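Local coordinates for protein acetyltransferase (Klebsiella pneumoniae, PDB 5XUN) that probably transfers an acetyl group from acetyl-CoA to glycyl-tRNA(Gly), acting as the toxin of a type II toxin-antitoxin pair, at residues T30-K33 and E34-R38; A114-M117 and R118-G122. The protein carries 1 engineered substitution. One frame throughout, in Å; residues are numbered along the deposited sequence.

How the interactions relate
Both contacts are local, each made along one continuous run of chain, and their nearest atoms stay about 12 Å apart. Interaction 1 lies at the junction of helices 26-34 and 36-41, toward the periphery of the subunit; interaction 2 lies within the single long helix 108-126, nearer the centre of the chain. Each is partly buried, and each rests apolar side chains on strand 59-71, which is thus common to both. Their chemistry follows their places: the kinked junction shares one carbonyl between two amides, recruits water and packs an aromatic ring, whereas the regular helix repeats i to i+4 bonds beneath valine branches.

Interaction 1 (T30-K33 and E34-R38); sequences TFLK and EHLKR
Phe31 O is gripped by two amides at the break between two short helices: His35 N and Leu36 N each donate to it at 3.0 Å, coming from opposite faces of the carbonyl plane. The Leu36 bond is the more bent, with 138° at its hydrogen. One residue earlier the ordinary helical bond from Glu34 N to Thr30 O, 2.9 Å, still holds. His35 then leaves helical geometry and takes the N-cap position of the next helix, while a water accepts from Lys37 N and donates to Leu32 O, bridging two backbone groups across the kink.

The side chains follow the turn. With CG anti to the backbone N (chi1 -175°), the Phe31 ring is carried forward, past its own carbonyl, to meet His35 and Leu36; His35 CB lies over one face, off toward the rim, in a CH-pi contact 4.0 Å from the ring centroid. The imidazole itself is inclined at 45° to the Phe31 ring. Leu36 CD1 meets Phe31 CE1 at 3.8 Å, and its other methyl, CD2, touches Leu32 CD1. On the outer side Thr30 CG2 runs alongside the Glu34 chain, 3.6 Å from its CG.

This is an N-capped helix-helix junction, with the Phe31 side chain about 10 Å from bound acetyl-CoA. Phe31, Leu32 and Leu36 turn it inward, resting on Tyr62, Leu59 and Thr64 of strand 59-71. Phe31 also forms a cation-pi contact with Arg96 of strand 88-99 and packs against Tyr86 of the second subunit.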
ATOM      1  N   THR B  30      -5.238 -22.236 -11.546  1.00 25.04           N
ATOM      2  CA  THR B  30      -5.767 -21.482 -12.670  1.00 33.08           C
ATOM      3  C   THR B  30      -5.281 -20.035 -12.627  1.00 36.36           C
ATOM      4  O   THR B  30      -4.945 -19.452 -13.666  1.00 19.25           O
ATOM      5  CB  THR B  30      -7.296 -21.558 -12.661  1.00 26.26           C
ATOM      6  OG1 THR B  30      -7.705 -22.917 -12.854  1.00 42.51           O
ATOM      7  CG2 THR B  30      -7.888 -20.714 -13.763  1.00 35.87           C
ATOM      8  N   PHE B  31      -5.197 -19.449 -11.427  1.00 23.55           N
ATOM      9  CA  PHE B  31      -4.788 -18.051 -11.342  1.00 21.99           C
ATOM     10  C   PHE B  31      -3.357 -17.878 -11.829  1.00 14.05           C
ATOM     11  O   PHE B  31      -3.058 -16.929 -12.561  1.00 26.29           O
ATOM     12  CB  PHE B  31      -4.934 -17.518  -9.918  1.00 22.04           C
ATOM     13  CG  PHE B  31      -4.640 -16.050  -9.808  1.00 20.55           C
ATOM     14  CD1 PHE B  31      -3.336 -15.596  -9.639  1.00 20.13           C
ATOM     15  CD2 PHE B  31      -5.658 -15.123  -9.907  1.00 19.81           C
ATOM     16  CE1 PHE B  31      -3.060 -14.235  -9.559  1.00 23.51           C
ATOM     17  CE2 PHE B  31      -5.384 -13.761  -9.834  1.00 25.95           C
ATOM     18  CZ  PHE B  31      -4.083 -13.322  -9.655  1.00 14.16           C
ATOM     19  N   LEU B  32      -2.455 -18.772 -11.412  1.00 16.10           N
ATOM     20  CA  LEU B  32      -1.089 -18.742 -11.926  1.00 17.88           C
ATOM     21  C   LEU B  32      -1.061 -18.754 -13.451  1.00 35.29           C
ATOM     22  O   LEU B  32      -0.279 -18.024 -14.073  1.00 23.66           O
ATOM     23  CB  LEU B  32      -0.300 -19.932 -11.384  1.00 16.10           C
ATOM     24  CG  LEU B  32       1.063 -20.133 -12.050  1.00 23.64           C
ATOM     25  CD1 LEU B  32       1.962 -18.938 -11.785  1.00 30.53           C
ATOM     26  CD2 LEU B  32       1.735 -21.424 -11.591  1.00 25.86           C
ATOM     27  N   LYS B  33      -1.915 -19.578 -14.071  1.00 20.33           N
ATOM     28  CA  LYS B  33      -1.860 -19.777 -15.519  1.00 26.74           C
ATOM     29  C   LYS B  33      -2.475 -18.618 -16.291  1.00 17.86           C
ATOM     30  O   LYS B  33      -1.937 -18.207 -17.323  1.00 26.01           O
ATOM     31  CB  LYS B  33      -2.586 -21.067 -15.911  1.00 19.59           C
ATOM     32  CG  LYS B  33      -1.912 -22.346 -15.470  1.00 38.24           C
ATOM     33  CD  LYS B  33      -2.622 -23.554 -16.061  1.00 27.41           C
ATOM     34  CE  LYS B  33      -4.095 -23.594 -15.679  1.00 48.07           C
ATOM     35  NZ  LYS B  33      -4.782 -24.789 -16.259  1.00 47.57           N
ATOM     36  N   GLU B  34      -3.611 -18.100 -15.832  1.00 24.75           N
ATOM     37  CA  GLU B  34      -4.415 -17.182 -16.623  1.00 21.91           C
ATOM     38  C   GLU B  34      -4.228 -15.720 -16.246  1.00 31.00           C
ATOM     39  O   GLU B  34      -4.229 -14.857 -17.126  1.00 28.63           O
ATOM     40  CB  GLU B  34      -5.899 -17.519 -16.453  1.00 23.72           C
ATOM     41  CG  GLU B  34      -6.237 -18.989 -16.421  1.00 43.07           C
ATOM     42  CD  GLU B  34      -7.586 -19.306 -17.041  1.00 27.10           C
ATOM     43  OE1 GLU B  34      -7.750 -20.414 -17.589  1.00 40.59           O
ATOM     44  OE2 GLU B  34      -8.513 -18.479 -16.914  1.00 34.43           O
ATOM     45  N   HIS B  35      -4.037 -15.418 -14.963  1.00 30.64           N
ATOM     46  CA  HIS B  35      -4.224 -14.059 -14.479  1.00 29.30           C
ATOM     47  C   HIS B  35      -3.026 -13.433 -13.783  1.00 24.66           C
ATOM     48  O   HIS B  35      -2.957 -12.202 -13.729  1.00 25.43           O
ATOM     49  CB  HIS B  35      -5.410 -14.004 -13.507  1.00 23.51           C
ATOM     50  CG  HIS B  35      -6.657 -14.651 -14.032  1.00 35.16           C
ATOM     51  ND1 HIS B  35      -7.405 -14.105 -15.051  1.00 31.10           N
ATOM     52  CD2 HIS B  35      -7.295 -15.788 -13.666  1.00 29.27           C
ATOM     53  CE1 HIS B  35      -8.444 -14.880 -15.300  1.00 34.78           C
ATOM     54  NE2 HIS B  35      -8.403 -15.907 -14.472  1.00 37.87           N
ATOM     55  N   LEU B  36      -2.092 -14.223 -13.251  1.00 28.12           N
ATOM     56  CA  LEU B  36      -1.026 -13.654 -12.435  1.00 22.55           C
ATOM     57  C   LEU B  36      -0.301 -12.541 -13.176  1.00 21.71           C
ATOM     58  O   LEU B  36      -0.239 -11.398 -12.710  1.00 16.08           O
ATOM     59  CB  LEU B  36      -0.031 -14.739 -12.027  1.00 28.76           C
ATOM     60  CG  LEU B  36       1.164 -14.186 -11.242  1.00 19.27           C
ATOM     61  CD1 LEU B  36       0.675 -13.515  -9.972  1.00 18.31           C
ATOM     62  CD2 LEU B  36       2.147 -15.288 -10.922  1.00 18.88           C
ATOM     63  N   LYS B  37       0.213 -12.857 -14.363  1.00 21.59           N
ATOM     64  CA  LYS B  37       1.060 -11.921 -15.082  1.00 24.08           C
ATOM     65  C   LYS B  37       0.279 -10.699 -15.541  1.00 23.18           C
ATOM     66  O   LYS B  37       0.792  -9.574 -15.496  1.00 16.49           O
ATOM     67  CB  LYS B  37       1.700 -12.640 -16.265  1.00 20.13           C
ATOM     68  CG  LYS B  37       2.354 -11.746 -17.276  1.00 25.85           C
ATOM     69  CD  LYS B  37       3.648 -11.176 -16.777  1.00 26.91           C
ATOM     70  CE  LYS B  37       4.345 -10.456 -17.917  1.00 33.80           C
ATOM     71  NZ  LYS B  37       5.324  -9.439 -17.431  1.00 41.70           N
ATOM     72  N   ARG B  38      -0.969 -10.889 -15.969  1.00 19.07           N
ATOM     73  CA  ARG B  38      -1.735  -9.757 -16.476  1.00 20.12           C
ATOM     74  C   ARG B  38      -2.115  -8.799 -15.356  1.00 19.01           C
ATOM     75  O   ARG B  38      -2.114  -7.579 -15.549  1.00 21.61           O
ATOM     76  CB  ARG B  38      -2.989 -10.232 -17.205  1.00 20.92           C
ATOM     77  CG  ARG B  38      -3.866  -9.067 -17.669  1.00 34.79           C
ATOM     78  CD  ARG B  38      -5.075  -9.519 -18.461  1.00 45.24           C
ATOM     79  NE  ARG B  38      -5.881 -10.498 -17.739  1.00 62.24           N
ATOM     80  CZ  ARG B  38      -5.819 -11.811 -17.937  1.00 47.84           C
ATOM     81  NH1 ARG B  38      -6.594 -12.614 -17.230  1.00 50.65           N
ATOM     82  NH2 ARG B  38      -4.977 -12.322 -18.833  1.00 30.74           N
TER
HETATM   83  O   HOH W   1       0.062 -15.734 -15.657  1.00 21.40           O
HETATM   84  O   HOH W   2      -6.160 -22.242 -17.902  1.00 31.24           O

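Interaction 2 (A114-M117 and R118-G122); sequences AHVM and RVVWG
His115 and Val119 meet one turn apart with their side chains crossing at a slant: Val119 CG2 comes obliquely to the imidazole, 3.8 Å from His115 CE1. The same methyl lies 3.4 Å from His115 O, since CG2 is the branch set anti to its own carbonyl carbon and so leans back over the preceding turn. The polar end of the histidine looks outside the helix, where His115 ND1 is hydrogen-bonded to Tyr63 OH.

Val116 and Val120 are related differently. They stand side by side and point the same way, and their shared rotamer turns CG1 of Val116 forward and CG2 of Val120 back, so that these two methyls touch lightly at 4.2 Å. Beneath them the backbone bond from Val120 N to Val116 O is 2.9 Å long and nearly straight, with 168° at the hydrogen. Similar bonds run from Arg118 N to Ala114 O, from Val119 N to His115 O, and from Trp121 N to Met117 O, the last at 2.8 Å, so four consecutive carbonyls are engaged in regular alpha-helical fashion.

Val116 and Val120 press on Leu132 of strand 131-135. Met117 joins them there and also reaches Ile168 of helix 165-171, while the Trp121 ring stacks with Phe172. Val119 touches Ala126 of the second subunit. The bound acetyl-CoA lies about 10 Å from the side chain of Ala114. This amphipathic helix is the crossover of the beta-alpha-beta unit 88-99, 108-126, 131-135 that characterises the GNAT fold.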
ATOM      1  N   ALA B 114       7.899 -15.360   5.156  1.00 18.27           N
ATOM      2  CA  ALA B 114       8.991 -14.526   5.650  1.00 18.16           C
ATOM      3  C   ALA B 114       9.411 -13.506   4.600  1.00 24.39           C
ATOM      4  O   ALA B 114       9.664 -12.337   4.921  1.00 21.70           O
ATOM      5  CB  ALA B 114      10.183 -15.390   6.063  1.00 13.88           C
ATOM      6  N   HIS B 115       9.460 -13.923   3.333  1.00 16.75           N
ATOM      7  CA  HIS B 115       9.771 -12.989   2.260  1.00 13.94           C
ATOM      8  C   HIS B 115       8.684 -11.929   2.116  1.00 25.51           C
ATOM      9  O   HIS B 115       8.987 -10.747   1.886  1.00 24.44           O
ATOM     10  CB  HIS B 115       9.972 -13.756   0.957  1.00 20.03           C
ATOM     11  CG  HIS B 115      10.501 -12.918  -0.160  1.00 20.16           C
ATOM     12  ND1 HIS B 115       9.705 -12.063  -0.893  1.00 14.75           N
ATOM     13  CD2 HIS B 115      11.752 -12.795  -0.666  1.00 20.09           C
ATOM     14  CE1 HIS B 115      10.441 -11.460  -1.809  1.00 15.60           C
ATOM     15  NE2 HIS B 115      11.689 -11.874  -1.682  1.00 17.35           N
ATOM     16  N   VAL B 116       7.412 -12.330   2.246  1.00 12.39           N
ATOM     17  CA  VAL B 116       6.313 -11.364   2.266  1.00 17.65           C
ATOM     18  C   VAL B 116       6.552 -10.315   3.340  1.00 23.17           C
ATOM     19  O   VAL B 116       6.391  -9.111   3.108  1.00 19.43           O
ATOM     20  CB  VAL B 116       4.967 -12.070   2.496  1.00 14.59           C
ATOM     21  CG1 VAL B 116       3.849 -11.023   2.729  1.00  8.30           C
ATOM     22  CG2 VAL B 116       4.638 -13.028   1.351  1.00 18.80           C
ATOM     23  N   MET B 117       6.918 -10.765   4.545  1.00 24.93           N
ATOM     24  CA  MET B 117       7.104  -9.846   5.665  1.00 20.67           C
ATOM     25  C   MET B 117       8.156  -8.794   5.350  1.00 22.97           C
ATOM     26  O   MET B 117       7.986  -7.617   5.682  1.00 17.24           O
ATOM     27  CB  MET B 117       7.499 -10.615   6.922  1.00 19.60           C
ATOM     28  CG  MET B 117       6.447 -11.563   7.437  1.00 23.02           C
ATOM     29  SD  MET B 117       4.851 -10.760   7.564  1.00 31.30           S
ATOM     30  CE  MET B 117       3.892 -12.062   8.339  1.00 31.15           C
ATOM     31  N   ARG B 118       9.258  -9.204   4.722  1.00 19.24           N
ATOM     32  CA  ARG B 118      10.322  -8.259   4.413  1.00 24.85           C
ATOM     33  C   ARG B 118       9.864  -7.231   3.383  1.00 23.93           C
ATOM     34  O   ARG B 118      10.233  -6.052   3.468  1.00 16.73           O
ATOM     35  CB  ARG B 118      11.559  -9.010   3.929  1.00 25.01           C
ATOM     36  CG  ARG B 118      12.730  -8.109   3.610  1.00 36.31           C
ATOM     37  CD  ARG B 118      13.943  -8.902   3.162  1.00 35.79           C
ATOM     38  NE  ARG B 118      14.562  -9.640   4.259  1.00 40.01           N
ATOM     39  CZ  ARG B 118      15.309  -9.083   5.209  1.00 50.71           C
ATOM     40  NH1 ARG B 118      15.531  -7.774   5.208  1.00 46.64           N
ATOM     41  NH2 ARG B 118      15.832  -9.836   6.166  1.00 47.36           N
ATOM     42  N   VAL B 119       9.069  -7.660   2.397  1.00 18.39           N
ATOM     43  CA  VAL B 119       8.552  -6.725   1.403  1.00 17.03           C
ATOM     44  C   VAL B 119       7.607  -5.729   2.057  1.00 12.54           C
ATOM     45  O   VAL B 119       7.677  -4.521   1.804  1.00 18.24           O
ATOM     46  CB  VAL B 119       7.865  -7.479   0.250  1.00 16.04           C
ATOM     47  CG1 VAL B 119       7.148  -6.504  -0.664  1.00 15.05           C
ATOM     48  CG2 VAL B 119       8.880  -8.298  -0.531  1.00 15.82           C
ATOM     49  N   VAL B 120       6.700  -6.221   2.899  1.00 13.24           N
ATOM     50  CA  VAL B 120       5.736  -5.344   3.556  1.00 10.66           C
ATOM     51  C   VAL B 120       6.440  -4.414   4.534  1.00 19.24           C
ATOM     52  O   VAL B 120       6.036  -3.256   4.718  1.00 12.87           O
ATOM     53  CB  VAL B 120       4.647  -6.182   4.245  1.00 11.56           C
ATOM     54  CG1 VAL B 120       3.773  -5.311   5.134  1.00 15.96           C
ATOM     55  CG2 VAL B 120       3.806  -6.888   3.185  1.00 15.75           C
ATOM     56  N   TRP B 121       7.489  -4.910   5.192  1.00 13.64           N
ATOM     57  CA  TRP B 121       8.283  -4.059   6.068  1.00 23.52           C
ATOM     58  C   TRP B 121       8.882  -2.899   5.289  1.00 18.19           C
ATOM     59  O   TRP B 121       8.702  -1.734   5.659  1.00 12.83           O
ATOM     60  CB  TRP B 121       9.381  -4.886   6.736  1.00 18.94           C
ATOM     61  CG  TRP B 121      10.231  -4.120   7.685  1.00 27.85           C
ATOM     62  CD1 TRP B 121       9.811  -3.322   8.708  1.00 24.73           C
ATOM     63  CD2 TRP B 121      11.663  -4.092   7.713  1.00 29.82           C
ATOM     64  NE1 TRP B 121      10.892  -2.792   9.365  1.00 23.69           N
ATOM     65  CE2 TRP B 121      12.042  -3.250   8.772  1.00 32.15           C
ATOM     66  CE3 TRP B 121      12.660  -4.699   6.942  1.00 40.51           C
ATOM     67  CZ2 TRP B 121      13.376  -2.996   9.081  1.00 40.62           C
ATOM     68  CZ3 TRP B 121      13.984  -4.447   7.248  1.00 45.13           C
ATOM     69  CH2 TRP B 121      14.331  -3.602   8.308  1.00 46.18           C
ATOM     70  N   GLY B 122       9.537  -3.201   4.163  1.00 14.32           N
ATOM     71  CA  GLY B 122      10.052  -2.143   3.311  1.00 16.01           C
ATOM     72  C   GLY B 122       8.973  -1.165   2.890  1.00 25.47           C
ATOM     73  O   GLY B 122       9.182   0.052   2.916  1.00 18.86           O
TER